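Local coordinates for protein molybdopterin adenylyltransferase (PDB 4LHB) that catalyses the adenylylation of molybdopterin with ATP, releasing diphosphate, a step in the biosynthesis of the molybdenum cofactor, at residues 39-42 against 46-49; 67-72 against 82-87. All coordinates share one frame; numbering follows the deposited sequence.

Contact 1: 39-42 against 46-49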
ATOM      1  N   SER C  39      19.935 -11.030 -15.700  1.00 37.57           N
ATOM      2  CA  SER C  39      21.196 -10.354 -16.060  1.00 42.33           C
ATOM      3  C   SER C  39      21.174  -9.867 -17.514  1.00 43.64           C
ATOM      4  O   SER C  39      21.124 -10.684 -18.457  1.00 40.69           O
ATOM      5  CB  SER C  39      22.404 -11.309 -15.904  1.00 45.42           C
ATOM      6  OG  SER C  39      23.667 -10.618 -16.016  1.00 46.55           O
ATOM      7  N   ASP C  40      21.238  -8.549 -17.698  1.00 46.53           N
ATOM      8  CA  ASP C  40      21.311  -7.992 -19.050  1.00 43.20           C
ATOM      9  C   ASP C  40      22.516  -8.606 -19.770  1.00 41.57           C
ATOM     10  O   ASP C  40      22.354  -9.218 -20.835  1.00 38.65           O
ATOM     11  CB  ASP C  40      21.353  -6.461 -19.021  1.00 40.94           C
ATOM     12  CG  ASP C  40      19.962  -5.830 -18.934  1.00 46.05           C
ATOM     13  OD1 ASP C  40      19.844  -4.648 -18.543  1.00 50.21           O
ATOM     14  OD2 ASP C  40      18.964  -6.494 -19.275  1.00 46.45           O
ATOM     15  N   LYS C  41      23.695  -8.517 -19.153  1.00 45.33           N
ATOM     16  CA  LYS C  41      24.934  -9.096 -19.739  1.00 50.88           C
ATOM     17  C   LYS C  41      24.778 -10.601 -20.011  1.00 47.68           C
ATOM     18  O   LYS C  41      24.990 -11.067 -21.133  1.00 46.42           O
ATOM     19  CB  LYS C  41      26.188  -8.771 -18.889  1.00 56.58           C
ATOM     20  CG  LYS C  41      26.649  -7.294 -19.009  1.00 68.65           C
ATOM     21  CD  LYS C  41      27.808  -6.831 -18.081  1.00 72.90           C
ATOM     22  CE  LYS C  41      27.429  -6.841 -16.584  1.00 74.24           C
ATOM     23  NZ  LYS C  41      28.019  -5.759 -15.728  1.00 68.21           N
ATOM     24  N   GLY C  42      24.324 -11.346 -19.011  1.00 47.35           N
ATOM     25  CA  GLY C  42      24.084 -12.776 -19.184  1.00 44.96           C
ATOM     26  C   GLY C  42      23.112 -13.157 -20.284  1.00 43.97           C
ATOM     27  O   GLY C  42      23.385 -14.066 -21.079  1.00 40.40           O
ATOM     28  N   GLU C  46      27.424 -12.361 -22.767  1.00 58.60           N
ATOM     29  CA  GLU C  46      28.644 -11.593 -22.538  1.00 63.61           C
ATOM     30  C   GLU C  46      29.333 -11.952 -21.236  1.00 69.92           C
ATOM     31  O   GLU C  46      30.549 -11.982 -21.180  1.00 74.09           O
ATOM     32  CB  GLU C  46      28.378 -10.067 -22.585  1.00 71.93           C
ATOM     33  CG  GLU C  46      27.114  -9.633 -23.352  1.00 78.06           C
ATOM     34  CD  GLU C  46      27.291  -8.407 -24.250  1.00 73.65           C
ATOM     35  OE1 GLU C  46      26.936  -7.275 -23.834  1.00 71.27           O
ATOM     36  OE2 GLU C  46      27.747  -8.598 -25.401  1.00 70.76           O
ATOM     37  N   ARG C  47      28.567 -12.183 -20.175  1.00 75.75           N
ATOM     38  CA  ARG C  47      29.108 -12.701 -18.922  1.00 68.99           C
ATOM     39  C   ARG C  47      28.575 -14.123 -18.837  1.00 66.10           C
ATOM     40  O   ARG C  47      27.446 -14.399 -19.255  1.00 58.52           O
ATOM     41  CB  ARG C  47      28.686 -11.825 -17.726  1.00 80.41           C
ATOM     42  CG  ARG C  47      28.950 -12.416 -16.335  1.00 87.74           C
ATOM     43  CD  ARG C  47      29.129 -11.369 -15.224  1.00 92.25           C
ATOM     44  NE  ARG C  47      28.054 -10.357 -15.164  1.00106.33           N
ATOM     45  CZ  ARG C  47      26.949 -10.411 -14.400  1.00105.60           C
ATOM     46  NH1 ARG C  47      26.705 -11.450 -13.603  1.00104.83           N
ATOM     47  NH2 ARG C  47      26.057  -9.412 -14.442  1.00 98.55           N
ATOM     48  N   GLU C  48      29.416 -15.038 -18.365  1.00 66.27           N
ATOM     49  CA  GLU C  48      29.028 -16.432 -18.172  1.00 64.27           C
ATOM     50  C   GLU C  48      28.203 -16.490 -16.890  1.00 60.00           C
ATOM     51  O   GLU C  48      28.576 -15.859 -15.888  1.00 53.81           O
ATOM     52  CB  GLU C  48      30.284 -17.289 -18.004  1.00 71.05           C
ATOM     53  CG  GLU C  48      30.099 -18.800 -17.888  1.00 74.94           C
ATOM     54  CD  GLU C  48      31.423 -19.532 -17.586  1.00 82.75           C
ATOM     55  OE1 GLU C  48      31.367 -20.764 -17.345  1.00 80.70           O
ATOM     56  OE2 GLU C  48      32.520 -18.888 -17.574  1.00 71.59           O
ATOM     57  N   ASP C  49      27.083 -17.218 -16.924  1.00 49.20           N
ATOM     58  CA  ASP C  49      26.274 -17.419 -15.721  1.00 46.69           C
ATOM     59  C   ASP C  49      26.862 -18.495 -14.781  1.00 47.19           C
ATOM     60  O   ASP C  49      26.732 -19.695 -15.059  1.00 42.77           O
ATOM     61  CB  ASP C  49      24.875 -17.850 -16.117  1.00 43.02           C
ATOM     62  CG  ASP C  49      23.955 -17.965 -14.946  1.00 39.19           C
ATOM     63  OD1 ASP C  49      24.284 -17.437 -13.867  1.00 39.64           O
ATOM     64  OD2 ASP C  49      22.897 -18.582 -15.115  1.00 41.15           O
TER
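S39 and R47 meet where a short helix begins, the serine hydroxyl lying over one face of the arginine's guanidinium group. OG comes within 3.1 Å of R47 NH2, but the angle is too poor for a hydrogen bond. The hydroxyl is instead used as a helix cap: S39 OG accepts from G42 N at 3.2 Å with an N-H...O angle of 163°, an N-cap that meets a backbone N-H in the first turn. Serine suits this place because its hydroxyl sits on a short arm beside the main chain. Replacing the serine by an alanine removes OG, which would probably leave G42 N without its capping acceptor and the guanidinium face without its polar neighbour. The closer-knit part of the contact continues along the backbone. E46 N donates to K41 O at 3.2 Å in a nearly straight bond (164°), approaching from above the carbonyl plane, and E46 CG rests 3.4 Å from the same K41 O. G42 packs its CA against R47 O at 3.7 Å; glycine suits the spot, since a beta carbon would be crowded by S39 CB. The solvent side is looser, made by long, exposed chains. R47 bends at chi3 (51°), which turns its guanidinium back toward S39, while the K41 side chain slants across that of R47, with CE at the guanidinium edge and in its plane, 3.6 Å from R47 NH2. The two cationic ends lie near one another without bonding, K41 NZ being 4.3 Å from R47 NH2, and their contact is made through aliphatic carbon. The helical turn and the loop after it carry the chain from strand 32-38 toward helix 51-60, where D49 OD1 caps G52 N. D40 OD2 accepts hydrogen bonds from D73 N, just beyond strand 64-71, and from NE2 of Q150 in the second subunit.

Contact 2: 67-72 against 82-87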
ATOM      1  N   TYR C  67      13.260 -26.473 -14.796  1.00 33.46           N
ATOM      2  CA  TYR C  67      13.264 -25.221 -15.585  1.00 33.25           C
ATOM      3  C   TYR C  67      14.452 -24.361 -15.282  1.00 31.24           C
ATOM      4  O   TYR C  67      14.780 -24.150 -14.128  1.00 32.09           O
ATOM      5  CB  TYR C  67      12.012 -24.395 -15.290  1.00 32.75           C
ATOM      6  CG  TYR C  67      11.830 -23.182 -16.172  1.00 33.75           C
ATOM      7  CD1 TYR C  67      11.012 -23.243 -17.278  1.00 35.27           C
ATOM      8  CD2 TYR C  67      12.476 -21.957 -15.898  1.00 31.54           C
ATOM      9  CE1 TYR C  67      10.829 -22.136 -18.093  1.00 33.49           C
ATOM     10  CE2 TYR C  67      12.312 -20.868 -16.712  1.00 30.19           C
ATOM     11  CZ  TYR C  67      11.474 -20.961 -17.811  1.00 33.29           C
ATOM     12  OH  TYR C  67      11.237 -19.870 -18.643  1.00 35.00           O
ATOM     13  N   TYR C  68      15.057 -23.835 -16.338  1.00 35.18           N
ATOM     14  CA  TYR C  68      16.146 -22.838 -16.255  1.00 39.42           C
ATOM     15  C   TYR C  68      16.084 -21.825 -17.441  1.00 43.27           C
ATOM     16  O   TYR C  68      15.744 -22.203 -18.570  1.00 45.06           O
ATOM     17  CB  TYR C  68      17.480 -23.531 -16.207  1.00 38.49           C
ATOM     18  CG  TYR C  68      18.659 -22.634 -16.340  1.00 40.88           C
ATOM     19  CD1 TYR C  68      18.903 -21.640 -15.433  1.00 40.52           C
ATOM     20  CD2 TYR C  68      19.570 -22.816 -17.374  1.00 48.86           C
ATOM     21  CE1 TYR C  68      20.017 -20.821 -15.544  1.00 43.31           C
ATOM     22  CE2 TYR C  68      20.677 -22.001 -17.514  1.00 47.75           C
ATOM     23  CZ  TYR C  68      20.901 -21.002 -16.601  1.00 45.18           C
ATOM     24  OH  TYR C  68      22.028 -20.235 -16.738  1.00 42.16           O
ATOM     25  N   LYS C  69      16.355 -20.541 -17.158  1.00 42.11           N
ATOM     26  CA  LYS C  69      16.384 -19.511 -18.184  1.00 37.95           C
ATOM     27  C   LYS C  69      17.147 -18.299 -17.713  1.00 38.56           C
ATOM     28  O   LYS C  69      17.109 -17.977 -16.512  1.00 34.83           O
ATOM     29  CB  LYS C  69      14.992 -19.108 -18.591  1.00 39.15           C
ATOM     30  CG  LYS C  69      14.983 -18.153 -19.774  1.00 41.23           C
ATOM     31  CD  LYS C  69      13.804 -18.390 -20.711  1.00 42.25           C
ATOM     32  CE  LYS C  69      13.345 -17.155 -21.515  1.00 42.54           C
ATOM     33  NZ  LYS C  69      11.881 -17.297 -21.834  1.00 40.61           N
ATOM     34  N   ILE C  70      17.884 -17.658 -18.643  1.00 37.50           N
ATOM     35  CA  ILE C  70      18.637 -16.428 -18.335  1.00 36.18           C
ATOM     36  C   ILE C  70      17.803 -15.397 -18.989  1.00 37.09           C
ATOM     37  O   ILE C  70      17.468 -15.558 -20.154  1.00 42.49           O
ATOM     38  CB  ILE C  70      20.025 -16.364 -18.982  1.00 36.10           C
ATOM     39  CG1 ILE C  70      20.757 -17.692 -18.772  1.00 41.88           C
ATOM     40  CG2 ILE C  70      20.869 -15.222 -18.401  1.00 33.34           C
ATOM     41  CD1 ILE C  70      22.213 -17.533 -18.310  1.00 42.92           C
ATOM     42  N   VAL C  71      17.411 -14.370 -18.255  1.00 33.35           N
ATOM     43  CA  VAL C  71      16.564 -13.299 -18.825  1.00 29.30           C
ATOM     44  C   VAL C  71      17.188 -11.927 -18.556  1.00 29.07           C
ATOM     45  O   VAL C  71      17.877 -11.699 -17.560  1.00 30.72           O
ATOM     46  CB  VAL C  71      15.112 -13.345 -18.262  1.00 28.09           C
ATOM     47  CG1 VAL C  71      14.414 -14.655 -18.623  1.00 29.76           C
ATOM     48  CG2 VAL C  71      15.055 -13.077 -16.749  1.00 25.02           C
ATOM     49  N   PRO C  72      16.957 -10.985 -19.435  1.00 31.44           N
ATOM     50  CA  PRO C  72      17.419  -9.637 -19.131  1.00 34.28           C
ATOM     51  C   PRO C  72      16.764  -9.035 -17.869  1.00 34.48           C
ATOM     52  O   PRO C  72      15.751  -9.540 -17.405  1.00 31.90           O
ATOM     53  CB  PRO C  72      16.998  -8.851 -20.365  1.00 32.39           C
ATOM     54  CG  PRO C  72      15.885  -9.625 -20.917  1.00 35.20           C
ATOM     55  CD  PRO C  72      16.198 -11.048 -20.678  1.00 33.94           C
ATOM     56  N   LEU C  82       9.084 -16.729 -14.585  1.00 31.82           N
ATOM     57  CA  LEU C  82       8.500 -17.214 -13.361  1.00 30.01           C
ATOM     58  C   LEU C  82       7.307 -18.093 -13.667  1.00 31.27           C
ATOM     59  O   LEU C  82       7.172 -19.156 -13.108  1.00 32.34           O
ATOM     60  CB  LEU C  82       8.079 -16.028 -12.488  1.00 28.61           C
ATOM     61  CG  LEU C  82       7.329 -16.376 -11.214  1.00 27.74           C
ATOM     62  CD1 LEU C  82       8.214 -17.294 -10.388  1.00 28.06           C
ATOM     63  CD2 LEU C  82       6.894 -15.157 -10.409  1.00 25.99           C
ATOM     64  N   PHE C  83       6.442 -17.678 -14.568  1.00 32.42           N
ATOM     65  CA  PHE C  83       5.220 -18.445 -14.777  1.00 32.42           C
ATOM     66  C   PHE C  83       5.421 -19.641 -15.696  1.00 36.12           C
ATOM     67  O   PHE C  83       4.642 -20.581 -15.660  1.00 41.89           O
ATOM     68  CB  PHE C  83       4.038 -17.537 -15.126  1.00 30.52           C
ATOM     69  CG  PHE C  83       3.525 -16.820 -13.910  1.00 30.01           C
ATOM     70  CD1 PHE C  83       2.796 -17.496 -12.979  1.00 29.21           C
ATOM     71  CD2 PHE C  83       3.925 -15.539 -13.622  1.00 28.70           C
ATOM     72  CE1 PHE C  83       2.403 -16.892 -11.799  1.00 30.54           C
ATOM     73  CE2 PHE C  83       3.518 -14.911 -12.470  1.00 29.96           C
ATOM     74  CZ  PHE C  83       2.765 -15.604 -11.533  1.00 31.55           C
ATOM     75  N   GLU C  84       6.468 -19.630 -16.495  1.00 35.33           N
ATOM     76  CA  GLU C  84       6.832 -20.825 -17.220  1.00 38.69           C
ATOM     77  C   GLU C  84       7.385 -21.892 -16.243  1.00 33.69           C
ATOM     78  O   GLU C  84       7.041 -23.042 -16.345  1.00 31.91           O
ATOM     79  CB  GLU C  84       7.874 -20.523 -18.301  1.00 42.15           C
ATOM     80  CG  GLU C  84       7.306 -19.978 -19.595  1.00 44.43           C
ATOM     81  CD  GLU C  84       8.356 -19.837 -20.694  1.00 43.22           C
ATOM     82  OE1 GLU C  84       7.937 -19.868 -21.844  1.00 43.47           O
ATOM     83  OE2 GLU C  84       9.566 -19.678 -20.427  1.00 40.90           O
ATOM     84  N   ALA C  85       8.257 -21.486 -15.338  1.00 30.11           N
ATOM     85  CA  ALA C  85       8.738 -22.364 -14.301  1.00 30.70           C
ATOM     86  C   ALA C  85       7.530 -22.984 -13.584  1.00 30.13           C
ATOM     87  O   ALA C  85       7.441 -24.199 -13.412  1.00 29.28           O
ATOM     88  CB  ALA C  85       9.647 -21.613 -13.313  1.00 25.99           C
ATOM     89  N   ILE C  86       6.565 -22.147 -13.220  1.00 29.73           N
ATOM     90  CA  ILE C  86       5.417 -22.627 -12.524  1.00 27.60           C
ATOM     91  C   ILE C  86       4.584 -23.555 -13.408  1.00 30.10           C
ATOM     92  O   ILE C  86       4.096 -24.548 -12.932  1.00 33.36           O
ATOM     93  CB  ILE C  86       4.588 -21.482 -11.923  1.00 25.55           C
ATOM     94  CG1 ILE C  86       5.343 -20.805 -10.791  1.00 25.22           C
ATOM     95  CG2 ILE C  86       3.271 -21.972 -11.366  1.00 24.28           C
ATOM     96  CD1 ILE C  86       4.731 -19.471 -10.384  1.00 24.72           C
ATOM     97  N   LYS C  87       4.381 -23.229 -14.671  1.00 33.16           N
ATOM     98  CA  LYS C  87       3.546 -24.082 -15.524  1.00 35.11           C
ATOM     99  C   LYS C  87       4.218 -25.435 -15.700  1.00 36.37           C
ATOM    100  O   LYS C  87       3.546 -26.444 -15.740  1.00 34.92           O
ATOM    101  CB  LYS C  87       3.272 -23.492 -16.904  1.00 36.81           C
ATOM    102  CG  LYS C  87       2.115 -24.175 -17.621  1.00 39.88           C
ATOM    103  CD  LYS C  87       2.214 -24.044 -19.124  1.00 42.46           C
ATOM    104  CE  LYS C  87       1.098 -24.805 -19.844  1.00 46.87           C
ATOM    105  NZ  LYS C  87       0.006 -23.941 -20.379  1.00 54.03           N
TER
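The ring of Y67 lies with one face against A85 and its hydroxyl directed at the carboxylate of E84. Tyrosine suits the place, offering the helix a flat face and, at its far end, a hydroxyl. A85 CB sits 4.2 Å from the ring centroid, 27° off the normal, a CH-pi contact over the face, and A85 CA comes to 3.7 Å from Y67 CG; the small alanine lets the ring lie close to the helix backbone. In the ring plane, Y67 OH donates to E84 OE2, with ring and carboxylate planes 67° apart; the very short 2.5 Å is doubtful as an exact length. E84 CG lies anti to the carbonyl carbon (chi1 -82°) and the chain runs extended beyond it, which brings OE2 to the phenol oxygen. K69, two residues on along the same strand face, reaches obliquely to OE2 in a long salt bridge, NZ to OE2 3.6 Å. Glutamate's second oxygen, OE1, pairs with K87 of the second subunit, so one residue joins strand, helix and interface. Strand 64-71 is outermost of the parallel strands within the chain, and helix 75-87 runs back nearly antiparallel to it in the beta-alpha-beta crossover leading to strand 92-96, beyond strand 32-38.

In the fold
From the N terminus the chain runs up strand 32-38 and at its end makes the short helix-and-loop segment closed by contact 1. It then continues through helix 51-60 into strand 64-71, which opens contact 2; that contact closes the wider loop from the strand into helix 75-87. The two follow in series, neither enclosing nor crossing the other, with centres about 16 Å apart. They are nevertheless stitched together: D49 OD2 bonds Y68 OH, and S39 N bonds V71 O 2.9 Å away where the neighbouring parallel strands end. Contact 1 thus joins the short helix to the loop after it beside the strand ends, while contact 2 joins helix 75-87 to the edge strand of the sheet within this chain.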